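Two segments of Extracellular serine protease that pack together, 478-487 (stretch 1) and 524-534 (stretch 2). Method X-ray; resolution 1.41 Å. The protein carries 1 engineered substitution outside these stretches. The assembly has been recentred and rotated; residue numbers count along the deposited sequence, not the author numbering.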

# COMPACT_ATOMS: atom_id res chain seq x y z
N MET A 478 -11.82 -4.08 13.30
CA MET A 478 -10.74 -3.95 14.29
C MET A 478 -10.83 -5.14 15.22
O MET A 478 -11.93 -5.57 15.55
N VAL A 479 -9.68 -5.69 15.59
CA VAL A 479 -9.63 -6.87 16.47
C VAL A 479 -8.71 -6.62 17.66
O VAL A 479 -7.62 -6.06 17.51
N SER A 480 -9.17 -7.04 18.83
CA SER A 480 -8.36 -7.07 20.04
C SER A 480 -8.39 -8.47 20.61
O SER A 480 -9.46 -9.06 20.77
N LEU A 481 -7.21 -9.02 20.89
CA LEU A 481 -7.09 -10.36 21.45
C LEU A 481 -5.74 -10.51 22.13
O LEU A 481 -4.80 -9.75 21.85
N ASP A 482 -5.65 -11.49 23.02
CA ASP A 482 -4.37 -11.92 23.58
C ASP A 482 -3.98 -13.27 23.02
O ASP A 482 -4.81 -14.18 22.95
N HIS A 483 -2.72 -13.39 22.61
CA HIS A 483 -2.17 -14.66 22.15
C HIS A 483 -0.66 -14.55 22.10
O HIS A 483 -0.11 -13.55 21.62
N GLN A 484 0.01 -15.58 22.60
CA GLN A 484 1.46 -15.56 22.78
C GLN A 484 2.30 -15.80 21.51
O GLN A 484 3.50 -15.58 21.53
N ARG A 485 1.67 -16.28 20.44
CA ARG A 485 2.36 -16.47 19.16
C ARG A 485 1.45 -16.06 18.00
O ARG A 485 0.85 -16.89 17.31
N LEU A 486 1.39 -14.75 17.77
CA LEU A 486 0.42 -14.17 16.84
C LEU A 486 0.32 -14.80 15.46
O LEU A 486 -0.79 -14.94 14.95
N PRO A 487 1.46 -15.19 14.84
CA PRO A 487 1.33 -15.76 13.49
C PRO A 487 0.62 -17.12 13.43
O PRO A 487 0.34 -17.59 12.35
N ARG A 524 6.75 -7.30 24.79
CA ARG A 524 5.93 -6.09 24.84
C ARG A 524 4.52 -6.32 24.29
O ARG A 524 3.55 -5.73 24.78
N THR A 525 4.41 -7.19 23.29
CA THR A 525 3.13 -7.44 22.61
C THR A 525 2.35 -8.60 23.23
O THR A 525 2.77 -9.75 23.17
N LYS A 526 1.20 -8.26 23.82
CA LYS A 526 0.30 -9.22 24.44
C LYS A 526 -0.58 -9.88 23.39
O LYS A 526 -1.07 -11.00 23.57
N GLY A 527 -0.77 -9.17 22.28
CA GLY A 527 -1.64 -9.63 21.21
C GLY A 527 -2.01 -8.46 20.31
O GLY A 527 -1.18 -7.60 20.03
N LEU A 528 -3.25 -8.45 19.86
CA LEU A 528 -3.74 -7.40 18.98
C LEU A 528 -4.53 -6.40 19.80
O LEU A 528 -5.26 -6.79 20.70
N ARG A 529 -4.35 -5.12 19.49
CA ARG A 529 -5.10 -4.04 20.15
C ARG A 529 -5.63 -3.11 19.06
O ARG A 529 -4.87 -2.32 18.49
N ASP A 530 -6.92 -3.24 18.77
CA ASP A 530 -7.57 -2.48 17.68
C ASP A 530 -6.77 -2.57 16.37
O ASP A 530 -6.57 -1.57 15.68
N MET A 531 -6.31 -3.77 16.05
CA MET A 531 -5.64 -3.96 14.77
C MET A 531 -6.68 -3.93 13.67
O MET A 531 -7.66 -4.67 13.72
N ARG A 532 -6.47 -3.06 12.68
CA ARG A 532 -7.46 -2.87 11.62
C ARG A 532 -7.14 -3.70 10.38
O ARG A 532 -5.96 -3.84 9.99
N MET A 533 -8.19 -4.26 9.79
CA MET A 533 -8.09 -4.99 8.54
C MET A 533 -9.25 -4.59 7.64
O MET A 533 -10.32 -4.19 8.13
N LEU A 534 -9.05 -4.67 6.33
CA LEU A 534 -10.11 -4.37 5.37
C LEU A 534 -10.30 -5.55 4.42
O LEU A 534 -9.33 -6.23 4.08

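What sets the direction in which the side chains leave the two backbones? The strand at 478-482 runs antiparallel to stretch 2, and in the pairs M478-R532, V479-M531 and L481-L528 the two residues share a face. V479 N donates to M531 O at 2.9 Å and M531 N returns to V479 O at 3.0 Å; L481 N and L528 O repeat the pattern at 3.0 Å, with L528 N to L481 O at 2.8 Å. Between these pairs the register slips by one residue, a beta bulge at the corner formed by R529 and D530. V479, L481, L528 and M531 therefore all send their side chains to one face, while M478 and R532 occupy the other.

How is the apolar face filled? L528 lies at its centre, its m,t rotamer (chi1 -56°, chi2 -177°) placing CD1 4.1 Å from V479 CG1 and 4.0 Å from L481 CD2. Its other methyl, CD2, meets L486 CD2 at 3.9 Å, so the two branches serve different neighbours. L481 adopts the less common p,p form, which lets its end come nearer to stretch 2. V479, with chi1 t, puts CG2 3.4 Å from M533 CE; M533 reaches it with an m,t,m chain whose end comes nearer than its CB direction suggests. L486, also m,t, points toward stretch 2 from the 3-10 segment, and its CD1 rests 3.7 Å from T525 CG2. Its CD2 also lies 3.8 Å from G527 CA, where there is no side chain; an ideal CB on that glycine would fall 2.0 Å from L481 O, a clash.

Which side chains carry the charged contacts? D482 is the hub. Its CB leaves sideways, but with chi1 at -70° (m) the carboxylate comes nearer to stretch 2 and its two oxygens take separate partners. OD2 forms a salt bridge with K526 NZ at 3.1 Å, and OD1 forms one with R529 NH2 at 2.7 Å, R529 NH1 also donating to D482 OD1 at 2.9 Å. R529 starts away from stretch 1, yet the two m angles at chi1 and chi2, followed by an extended t, bring the guanidinium back to stretch 1, edge-on. There NH1 also donates to the carbonyl of its own neighbour, from R529 NH1 to L528 O at 3.0 Å, and makes a weak bond from R529 NH1 to L481 O at 3.0 Å. The edge of the guanidinium thus ties the acidic side chain to the backbone.

What holds the corner at the bulge? S480, with chi1 m, turns its hydroxyl to the backbone of the corner, and D530 N donates to S480 OG at 2.9 Å with a nearly straight angle. A water bridges the same two residues, lying 2.8 Å from S480 OG and donating to D530 OD1 at 2.7 Å. Although D530 points away overall, its CB still touches the m,t,m side chain of M478, 4.1 Å from M478 SD. M478 CG also lies 4.2 Å from R532 CB, before the R532 chain leads away to partners elsewhere in the structure.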

# COMPACT_ATOMS: atom_id res chain seq x y z
CB MET A 478 -10.86 -2.65 15.08
CG MET A 478 -10.55 -1.42 14.24
SD MET A 478 -10.57 0.08 15.22
CE MET A 478 -12.29 0.19 15.71
CB VAL A 479 -9.20 -8.17 15.72
CG1 VAL A 479 -9.14 -9.36 16.69
CG2 VAL A 479 -10.14 -8.48 14.59
CB SER A 480 -8.86 -6.05 21.07
OG SER A 480 -8.74 -4.74 20.54
CB LEU A 481 -7.29 -11.44 20.36
CG LEU A 481 -6.36 -11.50 19.15
CD1 LEU A 481 -5.05 -12.21 19.50
CD2 LEU A 481 -7.06 -12.22 18.01
CB ASP A 482 -4.45 -12.03 25.10
CG ASP A 482 -4.58 -10.69 25.80
OD1 ASP A 482 -4.23 -9.64 25.21
OD2 ASP A 482 -5.03 -10.69 26.96
CB HIS A 483 -2.71 -15.02 20.76
CG HIS A 483 -2.40 -16.42 20.34
ND1 HIS A 483 -1.17 -16.79 19.84
CD2 HIS A 483 -3.17 -17.53 20.32
CE1 HIS A 483 -1.19 -18.08 19.56
NE2 HIS A 483 -2.39 -18.55 19.83
CB GLN A 484 1.88 -16.56 23.86
CG GLN A 484 1.38 -16.26 25.26
CD GLN A 484 1.54 -17.45 26.19
OE1 GLN A 484 1.34 -18.60 25.79
NE2 GLN A 484 1.91 -17.17 27.43
CB ARG A 485 2.88 -17.90 19.01
CG ARG A 485 3.76 -18.09 17.78
CD ARG A 485 4.55 -19.38 17.80
NE ARG A 485 3.72 -20.54 17.50
CZ ARG A 485 4.17 -21.68 16.97
NH1 ARG A 485 5.47 -21.83 16.70
NH2 ARG A 485 3.31 -22.66 16.71
CB LEU A 486 0.61 -12.65 16.72
CG LEU A 486 0.16 -11.83 17.93
CD1 LEU A 486 0.70 -10.41 17.83
CD2 LEU A 486 -1.36 -11.83 18.09
CB PRO A 487 2.79 -15.85 13.00
CG PRO A 487 3.49 -14.80 13.80
CD PRO A 487 2.86 -14.90 15.16
CB ARG A 524 6.62 -4.95 24.07
CG ARG A 524 7.96 -4.53 24.67
CD ARG A 524 8.61 -3.40 23.88
NE ARG A 524 9.43 -3.89 22.77
CZ ARG A 524 9.13 -3.71 21.48
NH1 ARG A 524 8.05 -3.04 21.12
NH2 ARG A 524 9.95 -4.19 20.55
CB THR A 525 3.36 -7.68 21.09
OG1 THR A 525 3.91 -6.50 20.50
CG2 THR A 525 2.05 -8.04 20.39
CB LYS A 526 -0.61 -8.52 25.45
CG LYS A 526 0.07 -8.10 26.74
CD LYS A 526 -0.97 -7.85 27.82
CE LYS A 526 -1.70 -9.15 28.20
NZ LYS A 526 -3.10 -8.90 28.63
CB LEU A 528 -4.65 -7.98 17.90
CG LEU A 528 -4.10 -9.08 16.99
CD1 LEU A 528 -5.13 -9.45 15.95
CD2 LEU A 528 -2.79 -8.66 16.35
CB ARG A 529 -4.21 -3.27 21.14
CG ARG A 529 -3.78 -4.05 22.40
CD ARG A 529 -4.99 -4.50 23.21
NE ARG A 529 -4.64 -5.18 24.46
CZ ARG A 529 -4.42 -6.49 24.57
NH1 ARG A 529 -4.50 -7.28 23.51
NH2 ARG A 529 -4.12 -7.00 25.75
CB ASP A 530 -7.77 -1.00 18.06
CG ASP A 530 -8.80 -0.79 19.16
OD1 ASP A 530 -9.68 -1.65 19.35
OD2 ASP A 530 -8.72 0.26 19.82
CB MET A 531 -4.85 -5.26 14.71
CG MET A 531 -4.08 -5.35 13.41
SD MET A 531 -3.22 -6.89 13.17
CE MET A 531 -3.33 -7.04 11.39
CB ARG A 532 -7.60 -1.38 11.26
CG ARG A 532 -8.84 -1.08 10.42
CD ARG A 532 -8.99 0.39 10.13
NE ARG A 532 -7.80 0.90 9.45
CZ ARG A 532 -7.50 2.18 9.31
NH1 ARG A 532 -8.30 3.12 9.80
NH2 ARG A 532 -6.38 2.53 8.67
CB MET A 533 -8.11 -6.50 8.79
CG MET A 533 -6.92 -7.01 9.58
SD MET A 533 -7.24 -8.52 10.51
CE MET A 533 -8.19 -7.86 11.87
CB LEU A 534 -9.79 -3.08 4.61
CG LEU A 534 -10.82 -2.65 3.56
CD1 LEU A 534 -10.98 -1.15 3.54
CD2 LEU A 534 -10.47 -3.16 2.15
O HOH W 1 -10.64 -4.10 18.62